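Side-chain contact in neurotoxin (Clostridium botulinum, PDB 3N7L), which probably acts as the receptor-binding domain of a botulinum neurotoxin, attaching the toxin to gangliosides on the surface of nerve cells: residues F211-E214 / K218-N221. Numbering follows the deposited sequence.
Sequences FAKE and KDIN
Lys-213 and Asp-219 face each other across the loop joining strand 202-211 to helix 217-226, and their side-chain ends form the single, ionic link between the two segments. From CB, the lysine chain starts with CG wedged between the backbone N and the carbonyl carbon (chi1 72°). Lys-213 CB and CG remain 7.0 and 6.0 Å from Asp-219 OD1, so neither packs on the acid. CD comes no nearer than 5.0 Å to that same OD1, and the bend at chi3 (-65°) then swings the chain end toward the helix. CE passes Asp-219 OD1 at 4.3 Å, while NZ closes to 3.7 Å from it. That is a long salt bridge and not a hydrogen bond, consistent with a mainly electrostatic attraction. The two side chains cross at about a right angle, and the ammonium meets one carboxylate oxygen: Asp-219 OD2 lies 5.5 Å from Lys-213 NZ. At OD1 the CG-OD1-NZ angle is about 157°, so NZ lies near the extension of the CG-OD1 bond.

In the fold, this loop follows strand 202-211 of the lectin-like N-terminal beta sandwich and leads into a helix packed on the same sheet (Ile-220 touches Thr-146 and Tyr-158) before the chain reaches the beta-trefoil half. Asp-219 sits in the first turn of the helix, where its backbone N is bonded to Asp-216 OD2; its negative charge there would probably suit the positive end of the helix dipole as well as the lysine. On the strand side, a hydrogen bond from Ser-74 OG to Lys-213 O helps hold the lysine's backbone. Just 49 Å² is buried between the segments, and both residues touch a crystal neighbour, so the lattice may influence either tip.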
ATOM      1  N   PHE A 211      -3.542   5.680 -22.457  1.00 28.24           N
ATOM      2  CA  PHE A 211      -4.052   4.850 -23.543  1.00 29.09           C
ATOM      3  C   PHE A 211      -5.069   5.619 -24.382  1.00 30.65           C
ATOM      4  O   PHE A 211      -5.891   6.368 -23.849  1.00 30.89           O
ATOM      5  CB  PHE A 211      -4.723   3.599 -22.970  1.00 28.59           C
ATOM      6  CG  PHE A 211      -3.792   2.700 -22.211  1.00 30.15           C
ATOM      7  CD1 PHE A 211      -3.087   1.697 -22.865  1.00 30.53           C
ATOM      8  CD2 PHE A 211      -3.622   2.855 -20.837  1.00 28.38           C
ATOM      9  CE1 PHE A 211      -2.223   0.858 -22.164  1.00 31.75           C
ATOM     10  CE2 PHE A 211      -2.762   2.025 -20.125  1.00 30.13           C
ATOM     11  CZ  PHE A 211      -2.061   1.023 -20.789  1.00 31.16           C
ATOM     12  N   ALA A 212      -5.015   5.418 -25.695  1.00 31.05           N
ATOM     13  CA  ALA A 212      -5.929   6.087 -26.611  1.00 30.91           C
ATOM     14  C   ALA A 212      -7.248   5.332 -26.692  1.00 31.32           C
ATOM     15  O   ALA A 212      -7.802   5.152 -27.771  1.00 33.30           O
ATOM     16  CB  ALA A 212      -5.300   6.192 -27.996  1.00 29.47           C
ATOM     17  N   LYS A 213      -7.745   4.885 -25.546  1.00 31.56           N
ATOM     18  CA  LYS A 213      -9.012   4.169 -25.504  1.00 31.85           C
ATOM     19  C   LYS A 213      -9.579   4.190 -24.097  1.00 31.88           C
ATOM     20  O   LYS A 213      -8.894   4.572 -23.148  1.00 31.06           O
ATOM     21  CB  LYS A 213      -8.833   2.714 -25.948  1.00 32.37           C
ATOM     22  CG  LYS A 213      -8.097   1.849 -24.939  1.00 33.15           C
ATOM     23  CD  LYS A 213      -8.102   0.380 -25.344  1.00 35.36           C
ATOM     24  CE  LYS A 213      -9.506  -0.199 -25.328  1.00 34.78           C
ATOM     25  NZ  LYS A 213      -9.498  -1.659 -25.621  1.00 35.73           N
ATOM     26  N   GLU A 214     -10.833   3.766 -23.972  1.00 31.73           N
ATOM     27  CA  GLU A 214     -11.513   3.710 -22.687  1.00 32.26           C
ATOM     28  C   GLU A 214     -11.344   2.283 -22.168  1.00 32.17           C
ATOM     29  O   GLU A 214     -12.029   1.367 -22.624  1.00 31.36           O
ATOM     30  CB  GLU A 214     -13.002   4.027 -22.869  1.00 34.13           C
ATOM     31  CG  GLU A 214     -13.746   4.401 -21.590  1.00 36.77           C
ATOM     32  CD  GLU A 214     -15.267   4.345 -21.741  1.00 39.40           C
ATOM     33  OE1 GLU A 214     -15.775   4.490 -22.879  1.00 38.55           O
ATOM     34  OE2 GLU A 214     -15.957   4.165 -20.711  1.00 40.69           O
ATOM     35  N   LYS A 218     -12.132  -5.265 -16.854  1.00 40.02           N
ATOM     36  CA  LYS A 218     -11.220  -6.379 -17.084  1.00 40.11           C
ATOM     37  C   LYS A 218      -9.826  -5.900 -17.480  1.00 39.34           C
ATOM     38  O   LYS A 218      -8.832  -6.302 -16.873  1.00 37.38           O
ATOM     39  CB  LYS A 218     -11.780  -7.301 -18.169  1.00 42.60           C
ATOM     40  CG  LYS A 218     -10.940  -8.542 -18.417  1.00 45.61           C
ATOM     41  CD  LYS A 218     -11.607  -9.469 -19.423  1.00 48.73           C
ATOM     42  CE  LYS A 218     -10.781 -10.727 -19.650  1.00 50.24           C
ATOM     43  NZ  LYS A 218     -11.454 -11.671 -20.588  1.00 53.45           N
ATOM     44  N   ASP A 219      -9.759  -5.046 -18.498  1.00 38.19           N
ATOM     45  CA  ASP A 219      -8.486  -4.510 -18.969  1.00 37.96           C
ATOM     46  C   ASP A 219      -7.724  -3.878 -17.809  1.00 35.86           C
ATOM     47  O   ASP A 219      -6.546  -4.162 -17.600  1.00 34.90           O
ATOM     48  CB  ASP A 219      -8.713  -3.446 -20.053  1.00 42.05           C
ATOM     49  CG  ASP A 219      -9.317  -4.018 -21.326  1.00 46.80           C
ATOM     50  OD1 ASP A 219      -9.643  -3.229 -22.250  1.00 47.50           O
ATOM     51  OD2 ASP A 219      -9.464  -5.255 -21.402  1.00 50.61           O
ATOM     52  N   ILE A 220      -8.415  -3.009 -17.076  1.00 34.74           N
ATOM     53  CA  ILE A 220      -7.866  -2.301 -15.923  1.00 33.93           C
ATOM     54  C   ILE A 220      -7.200  -3.254 -14.940  1.00 32.26           C
ATOM     55  O   ILE A 220      -6.039  -3.075 -14.576  1.00 31.34           O
ATOM     56  CB  ILE A 220      -8.991  -1.533 -15.160  1.00 35.00           C
ATOM     57  CG1 ILE A 220      -9.400  -0.298 -15.945  1.00 35.95           C
ATOM     58  CG2 ILE A 220      -8.536  -1.142 -13.750  1.00 36.60           C
ATOM     59  CD1 ILE A 220     -10.574   0.402 -15.352  1.00 33.56           C
ATOM     60  N   ASN A 221      -7.947  -4.260 -14.503  1.00 31.84           N
ATOM     61  CA  ASN A 221      -7.412  -5.205 -13.540  1.00 31.72           C
ATOM     62  C   ASN A 221      -6.280  -6.072 -14.066  1.00 31.07           C
ATOM     63  O   ASN A 221      -5.372  -6.419 -13.315  1.00 30.76           O
ATOM     64  CB  ASN A 221      -8.537  -6.054 -12.961  1.00 31.72           C
ATOM     65  CG  ASN A 221      -9.393  -5.274 -11.983  1.00 33.35           C
ATOM     66  OD1 ASN A 221     -10.297  -4.536 -12.375  1.00 35.03           O
ATOM     67  ND2 ASN A 221      -9.092  -5.413 -10.701  1.00 33.63           N
TER